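Local coordinates for uncharacterized conserved protein (Sinorhizobium meliloti, PDB 4EZB) that is of unknown function but is probably an oxidoreductase, with a Rossmann-type domain that may bind a dinucleotide, at residues T25-I30 with L177-E182; Q37-G42 with A149-Y154; V116-N121 with I160-R165. One frame throughout, in Å; residues are numbered along the deposited sequence.

Interaction 1: residues T25-I30 with L177-E182; sequences TTIAFI and LGMNLE
Two apolar contacts meet at one methyl, CD1 of I27. L177 CD1 comes to it tip to tip at 3.7 Å, and the selenomethyl CE of M179, a residue present as selenomethionine, reaches it at 3.9 Å. The M179 chain leaves its backbone beside the N and then bends at chi3 (-116°), a turn that brings CE, rather than the selenium, to the isoleucine. A third apolar approach joins the methyls T25 CG2 and L177 CD2 at 3.8 Å, so CD2 of the leucine fork meets the threonine methyl while CD1 faces the isoleucine and the threonine hydroxyl.

Strands 26-30 and 180-185 belong to one Rossmann-like sheet but are not neighbours in it, four strands lying between them. L177 and M179 sit in the loop entering strand 180-185, outermost within the chain, and side chains alone bridge the gap. Strand 26-30 is hydrogen-bonded to strands 50-54 and 90-93. G178 stands at a Schellman motif, its positive phi (97°) letting the chain leave helix 167-175 and head for the strand. L43 of helix 34-44 also touches I27.

The polar member is T25 OG1, lying anti to the backbone N (chi1 176°) and against L177 CD1 at 3.6 Å. This hydroxyl is buried with no hydrogen-bond partner in the model, so its contact with the leucine is purely van der Waals.

Interaction 2: residues Q37-G42 with A149-Y154; sequences QSIAGG and ARVPPY
The CG1 methyl of V151 is the point on which this contact turns. It meets the hydroxyl S38 OG at 3.4 Å and, roughly at right angles to that direction, I39 CG1 at 3.8 Å, with the two aliphatic side chains set obliquely. I39 CD1 follows at a looser 4.1 Å from the same V151 CG1. No hydrogen bond crosses, so the contact between helix and loop is van der Waals packing.

One step out, the torsions show how these atoms arrive. S38 OG occupies the crowded position between the backbone N and carbonyl carbon (chi1 39°), which turns it back over its own helix, where its one hydrogen is shared, or alternates, between the carbonyl oxygens of E34, the main partner, and A35. The hydroxyl is therefore satisfied within the preceding turn and presents its flank to the valine. V151 in turn sits at the start of a short turn: residues 151-153 have helical backbone angles, and Y154 N bonds V151 O at 2.8 Å. P152 adds a thin exposed margin beside S38, the CA atoms of S38 and P152 being 6.0 Å apart.

The loop of A149-Y154, between strands 141-147 and 159-163, thus lies beside helix 34-44. That helix follows strand 26-30 through a turn holding G31 and G33, which with A36 in the helix fits the GxGxxA pattern, consistent with a Rossmann-type dinucleotide-binding site. Its I39 and A40 pack on F29 of the strand, while Q37 touches helix 64-73.

Interaction 3: residues V116-N121 with I160-R165; sequences VFIDLN and ILVAGR
I118 and V162 touch although their strands are not neighbours: strand 141-147 runs between 116-119 and 159-163, and the side chains meet over it on one face of the sheet. The sheet is Rossmann-like, with strand 116-119 belonging to its parallel part and 159-163 running antiparallel to the strand between. With the CA atoms of I118 and V162 8.2 Å apart, side chains alone close the gap, and no backbone bond crosses.

Both pairs join methyls. I118 CG2, anti to the backbone N, passes obliquely by V162 CG1 at 4.2 Å, a loose contact; V143 of the middle strand touches V162 as well. One pair further along, L120 CD2 meets I160 CG2 at 3.8 Å with the side chains crossing at about a right angle. L120 already lies beyond the strand, and its chain, with CG beside the backbone N (chi1 -54°) and an extended chi2, carries CD2 across to the isoleucine. It also touches L94.

The polar chemistry lies off this apolar seam, at the C-terminal end of strand 116-119. D119 and N121 form an Asx turn there, and K128 makes a salt bridge to D119 OD2. That same OD2 accepts N121 N at 3.1 Å, the donor standing 42° out of the carboxylate plane.

In the fold
Interactions 1 and 3 are buried, interaction 2 partly so, with an exposed proline at its margin. Interaction 3 bridges two strands over the one between; interaction 1 joins a strand to the loop after helix 167-175. All three are van der Waals contacts without a crossing hydrogen bond: interaction 3, beside an Asx turn, is wholly methyl to methyl, while 1 and 2 each include a hydroxyl against a methyl, unpartnered in 1 and bonded within its helix in 2. Interactions 1 and 2 are linked through F29 (CE1 to A40 CB, 3.6 Å). Strands 180-185 and 159-163 are neighbours, so interactions 1 and 3 share probable backbone bonds (E182 N to I160 O, 2.9 Å); 2 and 3 do not touch.

Interaction 1: residues T25-I30 with L177-E182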
loop_
_atom_site.group_PDB
_atom_site.type_symbol
_atom_site.label_atom_id
_atom_site.label_comp_id
_atom_site.label_asym_id
_atom_site.label_seq_id
_atom_site.Cartn_x
_atom_site.Cartn_y
_atom_site.Cartn_z
ATOM N N THR A 25 41.472 -9.415 18.204
ATOM C CA THR A 25 40.362 -9.440 17.247
ATOM C C THR A 25 40.737 -9.705 15.763
ATOM O O THR A 25 41.049 -8.779 15.007
ATOM C CB THR A 25 39.467 -8.185 17.413
ATOM O OG1 THR A 25 38.436 -8.186 16.415
ATOM C CG2 THR A 25 40.303 -6.885 17.335
ATOM N N THR A 26 40.687 -10.975 15.354
ATOM C CA THR A 26 40.930 -11.351 13.953
ATOM C C THR A 26 39.643 -11.650 13.166
ATOM O O THR A 26 38.823 -12.462 13.583
ATOM C CB THR A 26 41.904 -12.524 13.839
ATOM O OG1 THR A 26 43.151 -12.140 14.426
ATOM C CG2 THR A 26 42.131 -12.908 12.357
ATOM N N ILE A 27 39.494 -10.966 12.037
ATOM C CA ILE A 27 38.355 -11.107 11.136
ATOM C C ILE A 27 38.792 -11.752 9.828
ATOM O O ILE A 27 39.781 -11.311 9.233
ATOM C CB ILE A 27 37.734 -9.732 10.826
ATOM C CG1 ILE A 27 37.333 -9.032 12.135
ATOM C CG2 ILE A 27 36.547 -9.868 9.879
ATOM C CD1 ILE A 27 37.222 -7.523 12.031
ATOM N N ALA A 28 38.063 -12.786 9.389
ATOM C CA ALA A 28 38.285 -13.386 8.071
ATOM C C ALA A 28 37.076 -13.204 7.178
ATOM O O ALA A 28 35.985 -13.581 7.548
ATOM C CB ALA A 28 38.630 -14.868 8.190
ATOM N N PHE A 29 37.272 -12.610 6.007
ATOM C CA PHE A 29 36.208 -12.541 5.004
ATOM C C PHE A 29 36.169 -13.855 4.234
ATOM O O PHE A 29 37.208 -14.470 3.979
ATOM C CB PHE A 29 36.442 -11.391 4.037
ATOM C CG PHE A 29 36.404 -10.029 4.680
ATOM C CD1 PHE A 29 37.543 -9.490 5.267
ATOM C CD2 PHE A 29 35.239 -9.271 4.677
ATOM C CE1 PHE A 29 37.509 -8.228 5.863
ATOM C CE2 PHE A 29 35.195 -8.009 5.265
ATOM C CZ PHE A 29 36.337 -7.487 5.857
ATOM N N ILE A 30 34.969 -14.316 3.899
ATOM C CA ILE A 30 34.838 -15.332 2.867
ATOM C C ILE A 30 34.139 -14.666 1.708
ATOM O O ILE A 30 32.994 -14.238 1.826
ATOM C CB ILE A 30 34.121 -16.617 3.312
ATOM C CG1 ILE A 30 34.957 -17.313 4.385
ATOM C CG2 ILE A 30 33.954 -17.539 2.090
ATOM C CD1 ILE A 30 34.324 -18.529 5.031
ATOM N N LEU A 177 35.237 -1.669 16.805
ATOM C CA LEU A 177 36.221 -1.533 15.740
ATOM C C LEU A 177 35.774 -0.514 14.714
ATOM O O LEU A 177 36.444 -0.341 13.704
ATOM C CB LEU A 177 36.468 -2.867 15.044
ATOM C CG LEU A 177 36.686 -4.110 15.900
ATOM C CD1 LEU A 177 36.820 -5.308 14.979
ATOM C CD2 LEU A 177 37.904 -3.978 16.802
ATOM N N GLY A 178 34.649 0.156 14.970
ATOM C CA GLY A 178 34.134 1.199 14.067
ATOM C C GLY A 178 33.056 0.790 13.071
ATOM O O GLY A 178 32.666 1.597 12.213
HETATM N N MSE A 179 32.549 -0.445 13.184
HETATM C CA MSE A 179 31.461 -0.910 12.292
HETATM C C MSE A 179 30.122 -0.448 12.783
HETATM O O MSE A 179 30.026 0.127 13.868
HETATM C CB MSE A 179 31.478 -2.421 12.157
HETATM C CG MSE A 179 32.765 -2.809 11.453
HETATM SE SE MSE A 179 32.600 -4.614 10.678
HETATM C CE MSE A 179 33.985 -5.423 11.817
ATOM N N ASN A 180 29.073 -0.703 11.998
ATOM C CA ASN A 180 27.747 -0.165 12.284
ATOM C C ASN A 180 26.630 -1.223 12.385
ATOM O O ASN A 180 25.685 -1.248 11.583
ATOM C CB ASN A 180 27.416 0.891 11.241
ATOM C CG ASN A 180 26.078 1.559 11.477
ATOM O OD1 ASN A 180 25.595 1.659 12.608
ATOM N ND2 ASN A 180 25.475 2.032 10.401
ATOM N N LEU A 181 26.742 -2.080 13.393
ATOM C CA LEU A 181 25.817 -3.192 13.570
ATOM C C LEU A 181 24.763 -2.903 14.618
ATOM O O LEU A 181 25.065 -2.314 15.654
ATOM C CB LEU A 181 26.591 -4.421 14.029
ATOM C CG LEU A 181 27.271 -5.336 13.032
ATOM C CD1 LEU A 181 28.504 -4.710 12.375
ATOM C CD2 LEU A 181 27.648 -6.615 13.775
ATOM N N GLU A 182 23.525 -3.315 14.367
ATOM C CA GLU A 182 22.566 -3.425 15.473
ATOM C C GLU A 182 21.935 -4.804 15.652
ATOM O O GLU A 182 21.503 -5.442 14.702
ATOM C CB GLU A 182 21.521 -2.310 15.486
ATOM C CG GLU A 182 20.895 -1.976 14.160
ATOM C CD GLU A 182 19.849 -0.891 14.310
ATOM O OE1 GLU A 182 18.886 -1.095 15.086
ATOM O OE2 GLU A 182 19.999 0.168 13.660
#

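Interaction 2: residues Q37-G42 with A149-Y154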
loop_
_atom_site.group_PDB
_atom_site.type_symbol
_atom_site.label_atom_id
_atom_site.label_comp_id
_atom_site.label_asym_id
_atom_site.label_seq_id
_atom_site.Cartn_x
_atom_site.Cartn_y
_atom_site.Cartn_z
ATOM N N GLN A 37 35.662 -5.790 -0.016
ATOM C CA GLN A 37 36.825 -4.905 -0.205
ATOM C C GLN A 37 36.651 -3.528 0.447
ATOM O O GLN A 37 37.499 -3.102 1.244
ATOM C CB GLN A 37 37.182 -4.776 -1.685
ATOM C CG GLN A 37 38.109 -5.884 -2.165
ATOM C CD GLN A 37 38.213 -5.960 -3.679
ATOM O OE1 GLN A 37 37.950 -4.986 -4.391
ATOM N NE2 GLN A 37 38.604 -7.124 -4.180
ATOM N N SER A 38 35.545 -2.853 0.128
ATOM C CA SER A 38 35.180 -1.597 0.794
ATOM C C SER A 38 35.080 -1.726 2.319
ATOM O O SER A 38 35.579 -0.864 3.033
ATOM C CB SER A 38 33.886 -1.031 0.228
ATOM O OG SER A 38 32.971 -2.074 -0.031
ATOM N N ILE A 39 34.457 -2.797 2.822
ATOM C CA ILE A 39 34.433 -3.009 4.274
ATOM C C ILE A 39 35.857 -3.114 4.823
ATOM O O ILE A 39 36.223 -2.389 5.755
ATOM C CB ILE A 39 33.583 -4.229 4.713
ATOM C CG1 ILE A 39 32.093 -3.901 4.585
ATOM C CG2 ILE A 39 33.898 -4.607 6.158
ATOM C CD1 ILE A 39 31.185 -5.114 4.642
ATOM N N ALA A 40 36.656 -4.004 4.238
ATOM C CA ALA A 40 38.038 -4.210 4.691
ATOM C C ALA A 40 38.867 -2.957 4.458
ATOM O O ALA A 40 39.825 -2.691 5.188
ATOM C CB ALA A 40 38.667 -5.398 3.986
ATOM N N GLY A 41 38.475 -2.193 3.439
ATOM C CA GLY A 41 39.057 -0.878 3.162
ATOM C C GLY A 41 39.048 0.035 4.374
ATOM O O GLY A 41 40.109 0.409 4.880
ATOM N N GLY A 42 37.844 0.360 4.849
ATOM C CA GLY A 42 37.651 1.241 6.010
ATOM C C GLY A 42 38.217 0.745 7.334
ATOM O O GLY A 42 38.415 1.528 8.261
ATOM N N ALA A 149 22.088 -1.418 3.268
ATOM C CA ALA A 149 22.326 -0.457 2.201
ATOM C C ALA A 149 23.406 -1.010 1.295
ATOM O O ALA A 149 24.094 -1.965 1.657
ATOM C CB ALA A 149 22.768 0.881 2.793
ATOM N N ARG A 150 23.581 -0.399 0.128
ATOM C CA ARG A 150 24.733 -0.714 -0.705
ATOM C C ARG A 150 26.015 -0.323 0.034
ATOM O O ARG A 150 26.035 0.644 0.800
ATOM C CB ARG A 150 24.625 -0.046 -2.075
ATOM C CG ARG A 150 23.504 -0.613 -2.944
ATOM C CD ARG A 150 23.810 -0.510 -4.436
ATOM N NE ARG A 150 23.864 0.878 -4.907
ATOM C CZ ARG A 150 24.985 1.568 -5.119
ATOM N NH1 ARG A 150 26.178 1.014 -4.910
ATOM N NH2 ARG A 150 24.913 2.823 -5.544
ATOM N N VAL A 151 27.070 -1.104 -0.178
ATOM C CA VAL A 151 28.279 -1.029 0.653
ATOM C C VAL A 151 29.272 0.071 0.228
ATOM O O VAL A 151 29.751 0.824 1.097
ATOM C CB VAL A 151 28.963 -2.414 0.795
ATOM C CG1 VAL A 151 30.091 -2.347 1.806
ATOM C CG2 VAL A 151 27.945 -3.466 1.220
ATOM N N PRO A 152 29.577 0.175 -1.100
ATOM C CA PRO A 152 30.453 1.241 -1.601
ATOM C C PRO A 152 30.262 2.635 -0.955
ATOM O O PRO A 152 31.238 3.187 -0.452
ATOM C CB PRO A 152 30.151 1.258 -3.107
ATOM C CG PRO A 152 29.856 -0.165 -3.428
ATOM C CD PRO A 152 29.222 -0.767 -2.191
ATOM N N PRO A 153 29.026 3.184 -0.927
ATOM C CA PRO A 153 28.927 4.546 -0.361
ATOM C C PRO A 153 29.166 4.657 1.157
ATOM O O PRO A 153 29.253 5.776 1.665
ATOM C CB PRO A 153 27.489 4.982 -0.708
ATOM C CG PRO A 153 26.999 4.006 -1.736
ATOM C CD PRO A 153 27.721 2.719 -1.444
ATOM N N TYR A 154 29.281 3.523 1.861
ATOM C CA TYR A 154 29.405 3.522 3.331
ATOM C C TYR A 154 30.636 2.815 3.870
ATOM O O TYR A 154 31.073 3.099 4.990
ATOM C CB TYR A 154 28.173 2.890 3.972
ATOM C CG TYR A 154 26.905 3.651 3.724
ATOM C CD1 TYR A 154 26.440 4.582 4.655
ATOM C CD2 TYR A 154 26.163 3.445 2.557
ATOM C CE1 TYR A 154 25.271 5.288 4.431
ATOM C CE2 TYR A 154 24.991 4.143 2.324
ATOM C CZ TYR A 154 24.551 5.062 3.266
ATOM O OH TYR A 154 23.389 5.761 3.042
#

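Interaction 3: residues V116-N121 with I160-R165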
loop_
_atom_site.group_PDB
_atom_site.type_symbol
_atom_site.label_atom_id
_atom_site.label_comp_id
_atom_site.label_asym_id
_atom_site.label_seq_id
_atom_site.Cartn_x
_atom_site.Cartn_y
_atom_site.Cartn_z
ATOM N N VAL A 116 32.718 -16.712 15.822
ATOM C CA VAL A 116 31.389 -16.400 15.309
ATOM C C VAL A 116 31.440 -16.262 13.773
ATOM O O VAL A 116 32.252 -15.514 13.249
ATOM C CB VAL A 116 30.829 -15.113 15.963
ATOM C CG1 VAL A 116 29.421 -14.837 15.464
ATOM C CG2 VAL A 116 30.826 -15.226 17.487
ATOM N N PHE A 117 30.618 -17.040 13.075
ATOM C CA PHE A 117 30.403 -16.930 11.632
ATOM C C PHE A 117 29.200 -16.010 11.456
ATOM O O PHE A 117 28.105 -16.325 11.966
ATOM C CB PHE A 117 30.067 -18.324 11.110
ATOM C CG PHE A 117 29.973 -18.432 9.606
ATOM C CD1 PHE A 117 31.105 -18.728 8.844
ATOM C CD2 PHE A 117 28.743 -18.299 8.965
ATOM C CE1 PHE A 117 31.017 -18.873 7.454
ATOM C CE2 PHE A 117 28.636 -18.441 7.590
ATOM C CZ PHE A 117 29.783 -18.730 6.828
ATOM N N ILE A 118 29.394 -14.861 10.803
ATOM C CA ILE A 118 28.294 -13.961 10.527
ATOM C C ILE A 118 27.960 -14.052 9.048
ATOM O O ILE A 118 28.794 -13.784 8.176
ATOM C CB ILE A 118 28.594 -12.478 10.897
ATOM C CG1 ILE A 118 29.140 -12.336 12.317
ATOM C CG2 ILE A 118 27.339 -11.625 10.745
ATOM C CD1 ILE A 118 29.464 -10.895 12.682
ATOM N N ASP A 119 26.741 -14.457 8.750
ATOM C CA ASP A 119 26.363 -14.636 7.367
ATOM C C ASP A 119 25.781 -13.334 6.886
ATOM O O ASP A 119 24.729 -12.940 7.351
ATOM C CB ASP A 119 25.334 -15.748 7.234
ATOM C CG ASP A 119 25.056 -16.093 5.786
ATOM O OD1 ASP A 119 25.504 -17.197 5.357
ATOM O OD2 ASP A 119 24.418 -15.255 5.077
ATOM N N LEU A 120 26.448 -12.664 5.958
ATOM C CA LEU A 120 25.926 -11.379 5.478
ATOM C C LEU A 120 25.313 -11.420 4.085
ATOM O O LEU A 120 25.103 -10.362 3.469
ATOM C CB LEU A 120 27.025 -10.306 5.499
ATOM C CG LEU A 120 27.711 -10.129 6.833
ATOM C CD1 LEU A 120 28.983 -9.307 6.635
ATOM C CD2 LEU A 120 26.744 -9.488 7.820
ATOM N N ASN A 121 25.038 -12.605 3.578
ATOM C CA ASN A 121 24.496 -12.774 2.240
ATOM C C ASN A 121 23.049 -12.352 1.998
ATOM O O ASN A 121 22.254 -12.374 2.898
ATOM C CB ASN A 121 24.731 -14.188 1.796
ATOM C CG ASN A 121 26.184 -14.536 1.802
ATOM O OD1 ASN A 121 26.972 -13.896 1.149
ATOM N ND2 ASN A 121 26.551 -15.507 2.581
ATOM N N ILE A 160 24.311 -2.768 9.234
ATOM C CA ILE A 160 24.083 -4.219 9.264
ATOM C C ILE A 160 23.161 -4.560 10.435
ATOM O O ILE A 160 23.363 -4.076 11.541
ATOM C CB ILE A 160 25.419 -4.992 9.328
ATOM C CG1 ILE A 160 26.180 -4.795 8.015
ATOM C CG2 ILE A 160 25.179 -6.479 9.582
ATOM C CD1 ILE A 160 27.636 -5.232 8.011
ATOM N N LEU A 161 22.111 -5.345 10.172
ATOM C CA LEU A 161 21.330 -5.942 11.241
ATOM C C LEU A 161 21.847 -7.356 11.533
ATOM O O LEU A 161 22.169 -8.102 10.605
ATOM C CB LEU A 161 19.852 -5.971 10.857
ATOM C CG LEU A 161 19.179 -4.590 10.578
ATOM C CD1 LEU A 161 17.674 -4.724 10.377
ATOM C CD2 LEU A 161 19.469 -3.556 11.667
ATOM N N VAL A 162 21.920 -7.713 12.810
ATOM C CA VAL A 162 22.326 -9.067 13.239
ATOM C C VAL A 162 21.325 -9.696 14.228
ATOM O O VAL A 162 20.668 -8.997 15.019
ATOM C CB VAL A 162 23.786 -9.091 13.768
ATOM C CG1 VAL A 162 24.767 -8.948 12.614
ATOM C CG2 VAL A 162 24.035 -7.963 14.770
ATOM N N ALA A 163 21.176 -11.014 14.169
ATOM C CA ALA A 163 20.290 -11.736 15.075
ATOM C C ALA A 163 20.937 -13.064 15.462
ATOM O O ALA A 163 21.506 -13.742 14.607
ATOM C CB ALA A 163 18.966 -12.014 14.379
ATOM N N GLY A 164 20.794 -13.462 16.722
ATOM C CA GLY A 164 21.309 -14.767 17.177
ATOM C C GLY A 164 21.715 -14.692 18.630
ATOM O O GLY A 164 21.749 -13.594 19.211
ATOM N N ARG A 165 21.997 -15.853 19.228
ATOM C CA ARG A 165 22.457 -15.921 20.611
ATOM C C ARG A 165 23.511 -14.827 20.854
ATOM O O ARG A 165 23.356 -14.007 21.761
ATOM C CB ARG A 165 23.018 -17.318 20.922
ATOM C CG ARG A 165 22.634 -17.889 22.279
ATOM C CD ARG A 165 23.568 -19.012 22.738
ATOM N NE ARG A 165 23.631 -20.156 21.814
ATOM C CZ ARG A 165 23.149 -21.378 22.062
ATOM N NH1 ARG A 165 23.266 -22.337 21.144
ATOM N NH2 ARG A 165 22.552 -21.654 23.217
#